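Local coordinates for 35 kDa hemin binding protein (PDB 5Y1A) that probably binds hemin and is a type IX secretion cargo with a thioredoxin domain and beta-sandwich modules, at residues A[102-105]-A[106-109]; A[283-286]-A[287-291]. One frame throughout, in Å; residues are numbered along the deposited sequence.

Contact 1 (A[102-105]-A[106-109]); sequences LGIP and GFPT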
ATOM      1  N   LEU A 102      15.356  12.550  -7.438  1.00 10.27           N
ATOM      2  CA  LEU A 102      15.407  12.157  -8.846  1.00  9.96           C
ATOM      3  C   LEU A 102      15.315  13.311  -9.854  1.00 10.32           C
ATOM      4  O   LEU A 102      15.810  13.199 -11.002  1.00 10.29           O
ATOM      5  CB  LEU A 102      14.294  11.135  -9.133  1.00  8.99           C
ATOM      6  CG  LEU A 102      14.304   9.857  -8.303  1.00 10.24           C
ATOM      7  CD1 LEU A 102      12.945   9.172  -8.490  1.00 10.98           C
ATOM      8  CD2 LEU A 102      15.432   8.944  -8.803  1.00 11.42           C
ATOM      9  N   GLY A 103      14.692  14.414  -9.432  1.00 11.03           N
ATOM     10  CA  GLY A 103      14.505  15.568 -10.312  1.00 11.29           C
ATOM     11  C   GLY A 103      13.405  15.251 -11.326  1.00 12.18           C
ATOM     12  O   GLY A 103      13.695  14.945 -12.479  1.00 12.73           O
ATOM     13  N   ILE A 104      12.157  15.345 -10.878  1.00 11.54           N
ATOM     14  CA  ILE A 104      10.967  14.990 -11.681  1.00 11.57           C
ATOM     15  C   ILE A 104      10.458  16.236 -12.394  1.00 12.40           C
ATOM     16  O   ILE A 104       9.887  17.112 -11.770  1.00 13.27           O
ATOM     17  CB  ILE A 104       9.854  14.407 -10.749  1.00 12.02           C
ATOM     18  CG1 ILE A 104      10.420  13.170 -10.036  1.00 10.39           C
ATOM     19  CG2 ILE A 104       8.559  14.073 -11.559  1.00 11.91           C
ATOM     20  CD1 ILE A 104       9.609  12.678  -8.825  1.00 11.25           C
ATOM     21  N   PRO A 105      10.661  16.295 -13.717  1.00 13.38           N
ATOM     22  CA  PRO A 105      10.463  17.542 -14.473  1.00 14.54           C
ATOM     23  C   PRO A 105       9.013  17.830 -14.901  1.00 14.27           C
ATOM     24  O   PRO A 105       8.694  18.971 -15.212  1.00 15.61           O
ATOM     25  CB  PRO A 105      11.334  17.322 -15.709  1.00 14.42           C
ATOM     26  CG  PRO A 105      11.289  15.825 -15.958  1.00 15.59           C
ATOM     27  CD  PRO A 105      11.162  15.189 -14.569  1.00 14.12           C
ATOM     28  N   GLY A 106       8.166  16.814 -14.900  1.00 13.45           N
ATOM     29  CA  GLY A 106       6.822  16.893 -15.503  1.00 11.97           C
ATOM     30  C   GLY A 106       6.156  15.528 -15.422  1.00 12.36           C
ATOM     31  O   GLY A 106       6.778  14.559 -14.972  1.00 11.76           O
ATOM     32  N   PHE A 107       4.901  15.460 -15.843  1.00 11.73           N
ATOM     33  CA  PHE A 107       4.107  14.219 -15.782  1.00 11.14           C
ATOM     34  C   PHE A 107       3.580  13.835 -17.172  1.00 11.61           C
ATOM     35  O   PHE A 107       3.351  14.713 -18.022  1.00 12.21           O
ATOM     36  CB  PHE A 107       2.873  14.374 -14.858  1.00 11.46           C
ATOM     37  CG  PHE A 107       3.171  14.740 -13.417  1.00  9.71           C
ATOM     38  CD1 PHE A 107       4.383  14.408 -12.801  1.00 10.79           C
ATOM     39  CD2 PHE A 107       2.180  15.376 -12.662  1.00 11.62           C
ATOM     40  CE1 PHE A 107       4.640  14.754 -11.449  1.00 11.43           C
ATOM     41  CE2 PHE A 107       2.406  15.720 -11.305  1.00 11.35           C
ATOM     42  CZ  PHE A 107       3.639  15.422 -10.715  1.00 11.72           C
ATOM     43  N   PRO A 108       3.350  12.524 -17.409  1.00 11.08           N
ATOM     44  CA  PRO A 108       3.733  11.433 -16.517  1.00 10.40           C
ATOM     45  C   PRO A 108       5.200  11.071 -16.765  1.00 10.73           C
ATOM     46  O   PRO A 108       5.665  11.100 -17.912  1.00 11.93           O
ATOM     47  CB  PRO A 108       2.808  10.280 -16.948  1.00 10.35           C
ATOM     48  CG  PRO A 108       2.600  10.535 -18.442  1.00 11.51           C
ATOM     49  CD  PRO A 108       2.666  12.031 -18.630  1.00 10.67           C
ATOM     50  N   THR A 109       5.901  10.716 -15.699  1.00  9.93           N
ATOM     51  CA  THR A 109       7.262  10.229 -15.776  1.00  9.98           C
ATOM     52  C   THR A 109       7.351   9.053 -14.808  1.00 10.15           C
ATOM     53  O   THR A 109       6.404   8.769 -14.071  1.00  9.40           O
ATOM     54  CB  THR A 109       8.309  11.348 -15.385  1.00  9.34           C
ATOM     55  OG1 THR A 109       7.858  12.059 -14.223  1.00 10.67           O
ATOM     56  CG2 THR A 109       8.522  12.339 -16.525  1.00 11.55           C
TER

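Contact 2 (A[283-286]-A[287-291]); sequences VATP and SVKAY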
ATOM      1  N   VAL A 283     -10.475  -6.003  25.942  1.00 12.34           N
ATOM      2  CA  VAL A 283     -11.212  -4.790  26.299  1.00 12.85           C
ATOM      3  C   VAL A 283     -11.694  -4.912  27.741  1.00 13.50           C
ATOM      4  O   VAL A 283     -11.670  -6.007  28.322  1.00 12.74           O
ATOM      5  CB  VAL A 283     -12.414  -4.531  25.362  1.00 12.89           C
ATOM      6  CG1 VAL A 283     -11.940  -4.365  23.932  1.00 13.45           C
ATOM      7  CG2 VAL A 283     -13.428  -5.682  25.444  1.00 13.12           C
ATOM      8  N   ALA A 284     -12.117  -3.778  28.299  1.00 13.74           N
ATOM      9  CA  ALA A 284     -12.710  -3.726  29.618  1.00 14.60           C
ATOM     10  C   ALA A 284     -14.020  -4.510  29.603  1.00 14.46           C
ATOM     11  O   ALA A 284     -14.650  -4.671  28.546  1.00 14.45           O
ATOM     12  CB  ALA A 284     -12.987  -2.286  29.999  1.00 14.97           C
ATOM     13  N   THR A 285     -14.413  -4.975  30.781  1.00 14.83           N
ATOM     14  CA  THR A 285     -15.662  -5.675  30.970  1.00 15.68           C
ATOM     15  C   THR A 285     -16.761  -4.778  30.414  1.00 17.06           C
ATOM     16  O   THR A 285     -16.929  -3.646  30.897  1.00 16.56           O
ATOM     17  CB  THR A 285     -15.910  -5.916  32.453  1.00 15.94           C
ATOM     18  OG1 THR A 285     -14.762  -6.567  33.022  1.00 13.74           O
ATOM     19  CG2 THR A 285     -17.179  -6.776  32.658  1.00 16.26           C
ATOM     20  N   PRO A 286     -17.464  -5.246  29.361  1.00 18.27           N
ATOM     21  CA  PRO A 286     -18.487  -4.379  28.768  1.00 19.38           C
ATOM     22  C   PRO A 286     -19.662  -4.061  29.708  1.00 20.96           C
ATOM     23  O   PRO A 286     -20.087  -4.915  30.500  1.00 20.64           O
ATOM     24  CB  PRO A 286     -18.980  -5.171  27.548  1.00 19.54           C
ATOM     25  CG  PRO A 286     -17.951  -6.227  27.303  1.00 19.69           C
ATOM     26  CD  PRO A 286     -17.324  -6.521  28.637  1.00 17.58           C
ATOM     27  N   SER A 287     -20.154  -2.825  29.577  0.50 22.04           N
ATOM     28  CA  SER A 287     -21.329  -2.303  30.297  0.50 23.42           C
ATOM     29  C   SER A 287     -22.616  -2.477  29.488  0.50 24.51           C
ATOM     30  O   SER A 287     -23.710  -2.216  29.984  0.50 24.59           O
ATOM     31  CB  SER A 287     -21.139  -0.813  30.604  0.50 23.28           C
ATOM     32  OG  SER A 287     -21.004  -0.047  29.412  0.50 23.38           O
ATOM     33  N   VAL A 288     -22.466  -2.876  28.229  1.00 25.44           N
ATOM     34  CA  VAL A 288     -23.593  -3.189  27.332  1.00 27.65           C
ATOM     35  C   VAL A 288     -23.383  -4.577  26.730  1.00 28.39           C
ATOM     36  O   VAL A 288     -22.390  -4.814  26.056  1.00 29.64           O
ATOM     37  CB  VAL A 288     -23.840  -2.073  26.246  1.00 28.20           C
ATOM     38  CG1 VAL A 288     -24.373  -0.790  26.902  1.00 29.87           C
ATOM     39  CG2 VAL A 288     -22.590  -1.756  25.451  1.00 29.54           C
ATOM     40  N   LYS A 289     -24.292  -5.508  27.019  1.00 29.33           N
ATOM     41  CA  LYS A 289     -24.108  -6.905  26.611  1.00 29.80           C
ATOM     42  C   LYS A 289     -24.943  -7.233  25.373  1.00 30.25           C
ATOM     43  O   LYS A 289     -26.009  -7.847  25.478  1.00 31.31           O
ATOM     44  CB  LYS A 289     -24.449  -7.874  27.753  1.00 30.27           C
ATOM     45  CG  LYS A 289     -23.816  -7.536  29.124  1.00 30.23           C
ATOM     46  CD  LYS A 289     -22.308  -7.729  29.160  1.00 30.68           C
ATOM     47  CE  LYS A 289     -21.772  -7.556  30.596  1.00 31.08           C
ATOM     48  NZ  LYS A 289     -20.268  -7.711  30.687  1.00 30.00           N
ATOM     49  N   ALA A 290     -24.459  -6.821  24.209  1.00 29.87           N
ATOM     50  CA  ALA A 290     -25.124  -7.156  22.946  1.00 29.66           C
ATOM     51  C   ALA A 290     -25.057  -8.665  22.668  1.00 29.70           C
ATOM     52  O   ALA A 290     -24.106  -9.339  23.064  1.00 29.75           O
ATOM     53  CB  ALA A 290     -24.494  -6.375  21.812  1.00 29.80           C
ATOM     54  N   TYR A 291     -26.073  -9.201  22.000  1.00 29.27           N
ATOM     55  CA  TYR A 291     -26.026 -10.582  21.524  1.00 29.27           C
ATOM     56  C   TYR A 291     -26.864 -10.723  20.250  1.00 29.05           C
ATOM     57  O   TYR A 291     -27.641  -9.829  19.914  1.00 27.70           O
ATOM     58  CB  TYR A 291     -26.482 -11.571  22.613  1.00 29.72           C
ATOM     59  CG  TYR A 291     -27.864 -11.290  23.160  1.00 30.38           C
ATOM     60  CD1 TYR A 291     -28.997 -11.842  22.559  1.00 30.32           C
ATOM     61  CD2 TYR A 291     -28.039 -10.465  24.274  1.00 30.36           C
ATOM     62  CE1 TYR A 291     -30.269 -11.575  23.045  1.00 31.58           C
ATOM     63  CE2 TYR A 291     -29.307 -10.192  24.771  1.00 31.22           C
ATOM     64  CZ  TYR A 291     -30.414 -10.751  24.155  1.00 31.87           C
ATOM     65  OH  TYR A 291     -31.667 -10.481  24.645  1.00 32.01           O
TER

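Contact 1 (A[102-105]-A[106-109])
The CG2 methyl of I104 sits 3.4 Å from OG1 of T109, the two side chains crossing obliquely inside a bend that brings the chain back on itself. With chi1 of I104 at -59°, CG1 lies beside the backbone N and CG2 anti to it, which aims the CG2 methyl into the bend. The same methyl meets F107 at the ring's edge, close to its plane, with CG2 to CE1 at 4.0 Å. F107 starts out away from residues 102-105, and the CE1 edge of its ring returns to the isoleucine.

The polar half of the bend belongs to T109. Its OG1 lies between the backbone N and the carbonyl carbon (chi1 44°) and donates to the carbonyl O of G106 at 2.8 Å. The bond is nearly straight on the acceptor, with a C=O...OG1 angle of 169°, and it closes the turn around the cis peptide between F107 and P108. F43 of strand 34-44 packs against I104, F107 and T109, while F107 and P108 reach C51 of the probable CxxC motif. This is the cis-proline loop of a thioredoxin fold. One hydroxyl bond within a small apolar cluster would thus help fix the loop's shape beside the two cysteines, consistent with a thioredoxin-type redox site.

Contact 2 (A[283-286]-A[287-291])
K289 doubles back along the chain and sets its NZ 2.8 Å from the carbonyl O of P286, three residues earlier, in the one hydrogen bond between 283-286 and 287-291. The ammonium group comes in from the side: the C=O...NZ angle is 139°, and the donor is tilted 19° from the carbonyl plane. A bend at chi2 (-69°) turns the chain toward the proline, and the rest runs out extended, crossing the P286 side chain at about a right angle.

Packing is tight around this carbonyl. CE of K289 lies alongside at 3.1 Å from P286 O, because the oxygen is met from the flank of the CE-NZ bond that also supplies the donor. Farther along the backbone, CB of P286 lies 3.7 Å from V288 O.

The outer side is much looser. T285 and K289 are both exposed, and T285 makes a single side-chain approach across the contact, from CG2, the branch anti to its backbone N, to NZ of K289 at 3.8 Å. The lysine bond therefore lies at the surface, where competition from water would probably weaken it.

V288 faces the other way and is buried against L339 of strand 335-343, and the backbone N of K289 bonds to a carboxylate oxygen of E301. With A290 packed on I297 and Y291 paired to V298, the linker that follows strand 275-276 docks here and runs into strand 291-293, at the entry to the C-terminal beta module.

Contact 1 comes first along the chain, in the loop between helix 89-102 and strand 109-112; contact 2 lies far downstream, between strands 275-276 and 291-293. Their centres are 54 Å apart, on opposite sides of the chain's centre, and their nearest atoms stay about 43 Å from each other. No sheet joins them directly: contact 1 runs into strand 109-112 of the mixed sheet that contains strand 34-44, whereas contact 2 leans on strand 335-343 of the last antiparallel sheet. Two further four-stranded sheets lie between them in sequence. Contact 1 thus belongs to the probable redox end, contact 2 to a linker leading into the C-terminal module.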